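Long-range contacts in succinoglycan biosynthesis protein (Bacillus cereus ATCC 14579, PDB 2QGM), which is named for succinoglycan biosynthesis but belongs to the erythromycin esterase family, so it is probably a hydrolase of the Ere-like type, its substrate unknown: residues E112-N117 with D171-D176; Y124-K129 with K162-F167; G340-E345 with Y376-V381. All blocks are in the same frame, centred on the assembly; numbering follows the deposited sequence.

Contact 1 (E112-N117 with D171-D176)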
# COMPACT_ATOMS: atom_id res chain seq x y z
N GLU A 112 -2.85 -1.30 1.73
CA GLU A 112 -2.35 -1.14 3.09
C GLU A 112 -3.61 -0.85 3.91
O GLU A 112 -3.92 0.30 4.23
CB GLU A 112 -1.37 0.03 3.17
CG GLU A 112 -0.70 0.22 4.53
CD GLU A 112 0.14 1.49 4.63
OE1 GLU A 112 0.42 2.13 3.59
OE2 GLU A 112 0.53 1.84 5.77
N GLU A 113 -4.34 -1.91 4.21
CA GLU A 113 -5.59 -1.86 4.97
C GLU A 113 -5.63 -3.23 5.66
O GLU A 113 -5.10 -4.20 5.13
CB GLU A 113 -6.78 -1.68 4.02
CG GLU A 113 -8.17 -1.71 4.68
CD GLU A 113 -8.32 -0.70 5.80
OE1 GLU A 113 -8.19 -1.08 6.99
OE2 GLU A 113 -8.56 0.48 5.49
N ASP A 114 -6.25 -3.30 6.83
CA ASP A 114 -6.29 -4.55 7.57
C ASP A 114 -6.95 -5.72 6.84
O ASP A 114 -7.94 -5.56 6.12
CB ASP A 114 -6.94 -4.35 8.94
CG ASP A 114 -6.18 -3.35 9.81
OD1 ASP A 114 -4.95 -3.18 9.60
OD2 ASP A 114 -6.80 -2.73 10.70
N TRP A 115 -6.37 -6.90 7.05
CA TRP A 115 -6.84 -8.14 6.44
C TRP A 115 -8.36 -8.27 6.48
O TRP A 115 -9.01 -8.46 5.45
CB TRP A 115 -6.18 -9.33 7.16
CG TRP A 115 -6.57 -10.64 6.57
CD1 TRP A 115 -7.62 -11.43 6.95
CD2 TRP A 115 -5.99 -11.27 5.42
NE1 TRP A 115 -7.73 -12.51 6.11
CE2 TRP A 115 -6.75 -12.43 5.16
CE3 TRP A 115 -4.91 -10.96 4.59
CZ2 TRP A 115 -6.45 -13.29 4.09
CZ3 TRP A 115 -4.62 -11.81 3.52
CH2 TRP A 115 -5.39 -12.97 3.28
N GLY A 116 -8.93 -8.14 7.68
CA GLY A 116 -10.37 -8.24 7.85
C GLY A 116 -11.19 -7.27 7.01
O GLY A 116 -12.23 -7.63 6.46
N ASN A 117 -10.73 -6.03 6.94
CA ASN A 117 -11.41 -5.00 6.15
C ASN A 117 -11.30 -5.41 4.69
O ASN A 117 -12.21 -5.19 3.90
CB ASN A 117 -10.74 -3.65 6.35
CG ASN A 117 -11.09 -3.03 7.69
OD1 ASN A 117 -10.40 -2.14 8.18
ND2 ASN A 117 -12.20 -3.48 8.27
N ASP A 171 -2.52 -5.41 5.62
CA ASP A 171 -2.22 -5.09 7.01
C ASP A 171 -2.75 -5.97 8.13
O ASP A 171 -3.70 -6.74 7.96
CB ASP A 171 -2.59 -3.63 7.30
CG ASP A 171 -1.45 -2.85 7.93
OD1 ASP A 171 -0.66 -3.45 8.69
OD2 ASP A 171 -1.34 -1.63 7.67
N LEU A 172 -2.11 -5.80 9.28
CA LEU A 172 -2.42 -6.55 10.49
C LEU A 172 -2.46 -5.65 11.72
O LEU A 172 -1.91 -6.00 12.76
CB LEU A 172 -1.35 -7.63 10.70
CG LEU A 172 -1.24 -8.77 9.67
CD1 LEU A 172 -0.01 -9.63 9.97
CD2 LEU A 172 -2.50 -9.61 9.74
N LYS A 173 -3.10 -4.49 11.61
CA LYS A 173 -3.17 -3.60 12.77
C LYS A 173 -4.33 -3.98 13.69
O LYS A 173 -4.48 -3.41 14.77
CB LYS A 173 -3.30 -2.15 12.30
CG LYS A 173 -2.12 -1.70 11.47
CD LYS A 173 -2.15 -0.22 11.19
CE LYS A 173 -3.38 0.17 10.41
NZ LYS A 173 -3.33 1.60 10.01
N ALA A 174 -5.11 -4.96 13.25
CA ALA A 174 -6.25 -5.46 14.01
C ALA A 174 -6.84 -6.70 13.32
O ALA A 174 -6.68 -6.88 12.12
CB ALA A 174 -7.33 -4.38 14.11
N LEU A 175 -7.49 -7.55 14.11
CA LEU A 175 -8.14 -8.73 13.55
C LEU A 175 -9.59 -8.64 13.99
O LEU A 175 -9.89 -8.73 15.18
CB LEU A 175 -7.52 -10.02 14.09
CG LEU A 175 -6.07 -10.33 13.68
CD1 LEU A 175 -5.58 -11.53 14.47
CD2 LEU A 175 -6.01 -10.58 12.19
N ASP A 176 -10.48 -8.42 13.03
CA ASP A 176 -11.90 -8.29 13.32
C ASP A 176 -12.56 -9.65 13.51
O ASP A 176 -11.98 -10.69 13.18
CB ASP A 176 -12.59 -7.55 12.17
CG ASP A 176 -12.68 -8.40 10.92
OD1 ASP A 176 -11.66 -9.00 10.53
OD2 ASP A 176 -13.78 -8.46 10.32
O HOH W 1 1.17 -0.22 7.59
O HOH W 2 -2.94 0.34 7.28
O HOH W 3 -13.59 -9.52 7.97
O HOH W 4 -8.63 -7.35 10.38
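Three backbone N-H groups hold the ends of two parallel strands together where both leave the sheet. Asp171 N donates to Glu113 O at 2.9 Å and Trp115 N returns a bond to Asp171 O at 2.8 Å, so Asp114 faces Asp171 in a parallel bridge. The third bond uses a side chain and holds the turn after the strand: Asp114, its CG anti to the carbonyl carbon, takes the N-H of Lys173 on OD1 at 3.0 Å, the donor standing 61° out of the carboxylate plane. The same oxygen also lies 3.3 Å from Lys173 CB. Asp171 grips its own loop as well, OD1 accepting from Leu172 N through the anti lone pair while also bonding His282. The side chains of Glu112 and Asp171 run side by side, their carboxylate planes 46° apart, with Glu112 OE2 4.4 Å from Asp171 OD2; a water donates to both oxygens, and the nearness of two like charges may still raise the pKa of one acid. Glu112 OE1 has His306 N as its partner. Ere-like enzymes carry acidic and histidine residues in their active-site cleft, and this cluster is consistent with such a site. Farther on, Asp176 OD1 comes within 3.1 Å of Gly116 CA, where a side chain would collide with it, and also bonds Ser179; a water joins Asp176 OD2 to Gly116 O. Trp115 turns its ring away towards His289 and gives its NE1 hydrogen to Thr259. The contact thus lies at the ends of strands 108-111 and 166-171, where helices 115-127 and 177-190 begin, with helices 253-269 and 276-297 packed against it.

Contact 2 (Y124-K129 with K162-F167)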
# COMPACT_ATOMS: atom_id res chain seq x y z
N TYR A 124 -17.47 -6.76 -1.22
CA TYR A 124 -18.16 -5.63 -1.83
C TYR A 124 -17.93 -5.56 -3.34
O TYR A 124 -18.88 -5.40 -4.12
CB TYR A 124 -17.70 -4.30 -1.23
CG TYR A 124 -18.42 -3.12 -1.86
CD1 TYR A 124 -19.74 -2.85 -1.55
CD2 TYR A 124 -17.81 -2.35 -2.85
CE1 TYR A 124 -20.45 -1.84 -2.19
CE2 TYR A 124 -18.51 -1.33 -3.50
CZ TYR A 124 -19.83 -1.09 -3.16
OH TYR A 124 -20.56 -0.09 -3.78
N ILE A 125 -16.67 -5.67 -3.75
CA ILE A 125 -16.37 -5.58 -5.18
C ILE A 125 -16.74 -6.84 -5.97
O ILE A 125 -16.71 -6.83 -7.19
CB ILE A 125 -14.87 -5.21 -5.44
CG1 ILE A 125 -13.93 -6.33 -5.01
CG2 ILE A 125 -14.53 -3.92 -4.71
CD1 ILE A 125 -12.54 -6.18 -5.61
N GLN A 126 -17.10 -7.92 -5.27
CA GLN A 126 -17.51 -9.15 -5.96
C GLN A 126 -19.03 -9.24 -6.06
O GLN A 126 -19.56 -9.66 -7.08
CB GLN A 126 -17.01 -10.41 -5.22
CG GLN A 126 -15.53 -10.45 -4.95
CD GLN A 126 -14.68 -10.52 -6.20
OE1 GLN A 126 -13.49 -10.19 -6.16
NE2 GLN A 126 -15.26 -10.96 -7.31
N THR A 127 -19.73 -8.82 -5.00
CA THR A 127 -21.19 -8.92 -4.96
C THR A 127 -21.96 -7.62 -4.77
O THR A 127 -23.18 -7.59 -4.96
CB THR A 127 -21.62 -9.90 -3.86
OG1 THR A 127 -21.23 -9.39 -2.58
CG2 THR A 127 -20.97 -11.25 -4.08
N GLY A 128 -21.27 -6.56 -4.37
CA GLY A 128 -21.95 -5.29 -4.15
C GLY A 128 -22.63 -5.21 -2.79
O GLY A 128 -23.45 -4.33 -2.55
N LYS A 129 -22.28 -6.13 -1.90
CA LYS A 129 -22.84 -6.17 -0.55
C LYS A 129 -21.95 -5.40 0.42
O LYS A 129 -20.73 -5.56 0.41
CB LYS A 129 -22.99 -7.62 -0.08
CG LYS A 129 -23.60 -7.79 1.31
CD LYS A 129 -23.89 -9.27 1.61
CE LYS A 129 -24.66 -9.46 2.92
NZ LYS A 129 -23.87 -9.07 4.14
N LYS A 162 -13.98 -12.12 -17.25
CA LYS A 162 -13.92 -13.41 -16.57
C LYS A 162 -12.93 -13.46 -15.41
O LYS A 162 -13.13 -14.18 -14.44
CB LYS A 162 -13.61 -14.52 -17.58
CG LYS A 162 -12.43 -14.21 -18.49
CD LYS A 162 -12.28 -15.29 -19.55
CE LYS A 162 -11.16 -14.95 -20.54
NZ LYS A 162 -11.05 -15.98 -21.62
N LYS A 163 -11.84 -12.70 -15.53
CA LYS A 163 -10.84 -12.64 -14.48
C LYS A 163 -11.17 -11.40 -13.65
O LYS A 163 -10.97 -10.28 -14.10
CB LYS A 163 -9.44 -12.52 -15.09
CG LYS A 163 -9.09 -13.63 -16.07
CD LYS A 163 -9.24 -15.02 -15.46
CE LYS A 163 -8.30 -15.23 -14.28
NZ LYS A 163 -8.44 -16.61 -13.72
N LYS A 164 -11.68 -11.64 -12.45
CA LYS A 164 -12.09 -10.56 -11.54
C LYS A 164 -10.97 -9.96 -10.70
O LYS A 164 -10.00 -10.63 -10.36
CB LYS A 164 -13.18 -11.08 -10.60
CG LYS A 164 -14.33 -11.78 -11.29
CD LYS A 164 -15.02 -10.87 -12.29
CE LYS A 164 -16.29 -11.51 -12.82
NZ LYS A 164 -16.00 -12.80 -13.49
N ILE A 165 -11.12 -8.68 -10.37
CA ILE A 165 -10.14 -8.01 -9.53
C ILE A 165 -10.34 -8.57 -8.13
O ILE A 165 -11.47 -8.72 -7.67
CB ILE A 165 -10.38 -6.48 -9.47
CG1 ILE A 165 -10.20 -5.85 -10.85
CG2 ILE A 165 -9.43 -5.84 -8.47
CD1 ILE A 165 -10.65 -4.39 -10.90
N GLN A 166 -9.24 -8.88 -7.45
CA GLN A 166 -9.31 -9.39 -6.09
C GLN A 166 -8.82 -8.27 -5.18
O GLN A 166 -7.80 -7.63 -5.46
CB GLN A 166 -8.40 -10.62 -5.93
CG GLN A 166 -8.84 -11.83 -6.76
CD GLN A 166 -10.21 -12.35 -6.36
OE1 GLN A 166 -10.50 -12.53 -5.18
NE2 GLN A 166 -11.06 -12.61 -7.36
N PHE A 167 -9.54 -8.02 -4.09
CA PHE A 167 -9.12 -7.00 -3.15
C PHE A 167 -8.50 -7.73 -1.97
O PHE A 167 -9.13 -8.64 -1.40
CB PHE A 167 -10.32 -6.17 -2.67
CG PHE A 167 -9.93 -4.93 -1.92
CD1 PHE A 167 -9.30 -5.02 -0.67
CD2 PHE A 167 -10.15 -3.68 -2.47
CE1 PHE A 167 -8.89 -3.87 -0.00
CE2 PHE A 167 -9.74 -2.52 -1.81
CZ PHE A 167 -9.11 -2.61 -0.58
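Lys164 opens the contact with the root of its side chain: its CB packs against the end of the Gln126 amide, while bends at chi2 and chi4 carry the ammonium group back to Asn161 O. Ile165 offers mainly its carbonyl. The end of the Gln126 amide reaches this oxygen, brought there by the bend at chi2 (-65°), and Ile125 CD1 sits 3.4 Å from the same Ile165 O. The methyl also touches Ile165 CG2, at 4.2 Å. Gln166 points its CB away from the helix, but a bend at chi2 brings its amide round to that of Gln126; the two chains cross at about a right angle with their amide planes only 17° apart. Asn122, one turn earlier on the helix, bonds Gln166 OE1 with its side chain. At Phe167 the touch is apolar, Ile125 CD1 resting 3.7 Å from Phe167 CB. Ile125 holds CG1 in the crowded position between backbone N and carbonyl carbon (chi1 68°), with CD1 extended to meet the strand. The Phe167 ring leads away to meet Phe109 edge-to-face. The last turn of helix 115-127 therefore packs on the start of strand 166-171, an outermost strand of the main sheet, beside strand 108-111 and helix 143-157.

Contact 3 (G340-E345 with Y376-V381)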
# COMPACT_ATOMS: atom_id res chain seq x y z
N GLY A 340 6.94 5.80 -6.99
CA GLY A 340 6.74 6.69 -5.86
C GLY A 340 5.90 7.91 -6.20
O GLY A 340 5.78 8.29 -7.37
N SER A 341 5.32 8.52 -5.17
CA SER A 341 4.48 9.70 -5.33
C SER A 341 5.18 10.95 -4.79
O SER A 341 5.68 10.94 -3.67
CB SER A 341 3.17 9.51 -4.57
OG SER A 341 2.49 10.74 -4.38
N THR A 342 5.21 12.00 -5.60
CA THR A 342 5.83 13.25 -5.17
C THR A 342 4.92 14.44 -5.44
O THR A 342 4.16 14.47 -6.41
CB THR A 342 7.20 13.50 -5.88
OG1 THR A 342 7.05 13.45 -7.30
CG2 THR A 342 8.23 12.46 -5.45
N THR A 343 4.97 15.41 -4.53
CA THR A 343 4.20 16.63 -4.68
C THR A 343 5.05 17.77 -4.13
O THR A 343 5.95 17.55 -3.33
CB THR A 343 2.85 16.55 -3.93
OG1 THR A 343 2.09 17.74 -4.20
CG2 THR A 343 3.06 16.43 -2.43
N THR A 344 4.76 18.99 -4.58
CA THR A 344 5.54 20.14 -4.14
C THR A 344 4.94 20.99 -3.04
O THR A 344 5.57 21.23 -2.01
CB THR A 344 5.85 21.06 -5.34
OG1 THR A 344 6.62 20.33 -6.31
CG2 THR A 344 6.64 22.28 -4.90
N GLU A 345 3.71 21.44 -3.24
CA GLU A 345 3.05 22.31 -2.27
C GLU A 345 1.55 22.08 -2.17
O GLU A 345 0.94 21.44 -3.02
CB GLU A 345 3.32 23.77 -2.66
CG GLU A 345 3.00 24.07 -4.13
CD GLU A 345 3.26 25.52 -4.51
OE1 GLU A 345 2.56 26.41 -3.97
OE2 GLU A 345 4.15 25.76 -5.35
N TYR A 376 10.89 20.23 -4.35
CA TYR A 376 10.84 21.58 -4.86
C TYR A 376 11.49 21.72 -6.22
O TYR A 376 11.09 22.55 -7.02
CB TYR A 376 11.42 22.55 -3.82
CG TYR A 376 10.31 23.07 -2.94
CD1 TYR A 376 9.52 24.14 -3.36
CD2 TYR A 376 9.97 22.43 -1.75
CE1 TYR A 376 8.41 24.56 -2.63
CE2 TYR A 376 8.86 22.84 -1.01
CZ TYR A 376 8.08 23.90 -1.46
OH TYR A 376 6.96 24.27 -0.77
N THR A 377 12.49 20.87 -6.50
CA THR A 377 13.14 20.91 -7.80
C THR A 377 12.15 20.39 -8.84
O THR A 377 12.07 20.91 -9.95
CB THR A 377 14.41 20.02 -7.82
OG1 THR A 377 15.38 20.52 -6.89
CG2 THR A 377 15.03 20.01 -9.21
N LEU A 378 11.38 19.38 -8.46
CA LEU A 378 10.38 18.81 -9.36
C LEU A 378 9.31 19.85 -9.67
O LEU A 378 8.73 19.86 -10.77
CB LEU A 378 9.74 17.57 -8.74
CG LEU A 378 10.60 16.30 -8.66
CD1 LEU A 378 9.86 15.23 -7.84
CD2 LEU A 378 10.90 15.79 -10.06
N GLY A 379 9.04 20.71 -8.70
CA GLY A 379 8.03 21.75 -8.87
C GLY A 379 8.45 22.80 -9.88
O GLY A 379 7.60 23.50 -10.44
N LYS A 380 9.75 22.89 -10.12
CA LYS A 380 10.32 23.86 -11.06
C LYS A 380 10.09 23.43 -12.51
O LYS A 380 9.99 24.27 -13.40
CB LYS A 380 11.83 24.01 -10.81
CG LYS A 380 12.18 24.62 -9.46
CD LYS A 380 11.76 26.08 -9.36
CE LYS A 380 12.19 26.67 -8.02
NZ LYS A 380 11.75 28.08 -7.84
N VAL A 381 10.02 22.12 -12.72
CA VAL A 381 9.80 21.57 -14.05
C VAL A 381 8.50 22.15 -14.61
O VAL A 381 7.48 22.15 -13.93
CB VAL A 381 9.69 20.05 -13.99
CG1 VAL A 381 9.38 19.49 -15.37
CG2 VAL A 381 10.99 19.48 -13.44
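Tyr376 and Thr344 cross obliquely, the threonine methyl lying over one face of the phenol ring. Thr344 CG2 is 3.9 Å from the centroid of the Tyr376 ring and 22° off its normal, a CH-pi contact displaced toward CE1 and CD1. Next to Thr344, Glu345 CB lies 4.1 Å from Tyr376 OH. The threonine methyl gets there because CG2 is anti to the backbone N, and the same rotation (chi1 -61°) turns OG1 toward the helix. Thr344 OG1 then stands 3.2 Å from Gly379 CA, a close fit in which a CB on the glycine would collide, and is hydrogen-bonded to Asn375 O. In this way the short helix 374-380 packs across the end part of strand 336-344, within the mixed sheet of the Ere-like fold; their local axes pass 7.2 Å apart at a crossing angle of -76°. Two residues back on the strand, Thr342 and Leu378 meet at about a right angle, with Leu378 CD1 at 3.4 Å from Thr342 OG1 and also against Thr342 CB. That hydroxyl has its polar partner in His435 ND1 on the adjacent strand 432-439, so the leucine methyl packs against an oxygen already hydrogen-bonded. Leu378 also touches Ile433 of that strand and Trp400 of helix 395-402.

How the contacts relate
From the N terminus, the chain first enters contact 1 at 112-117, where strand 108-111 gives way to helix 115-127. The far end of that helix forms contact 2 with 162-167, closing a loop that holds helix 143-157. Strand 166-171 then carries the chain back to 171-176, which closes contact 1 around the smaller loop. The two contacts, their centres 18 Å apart, thus fasten both ends of one helix to the same edge strand. Contact 3 comes later and separately: 340-345 and 376-381 close a loop containing the hairpin 346-350/363-366. It ties strand 336-344 of the main mixed sheet, to which strand 166-171 also belongs, to helix 374-380, its centre about 32 Å from that of contact 1.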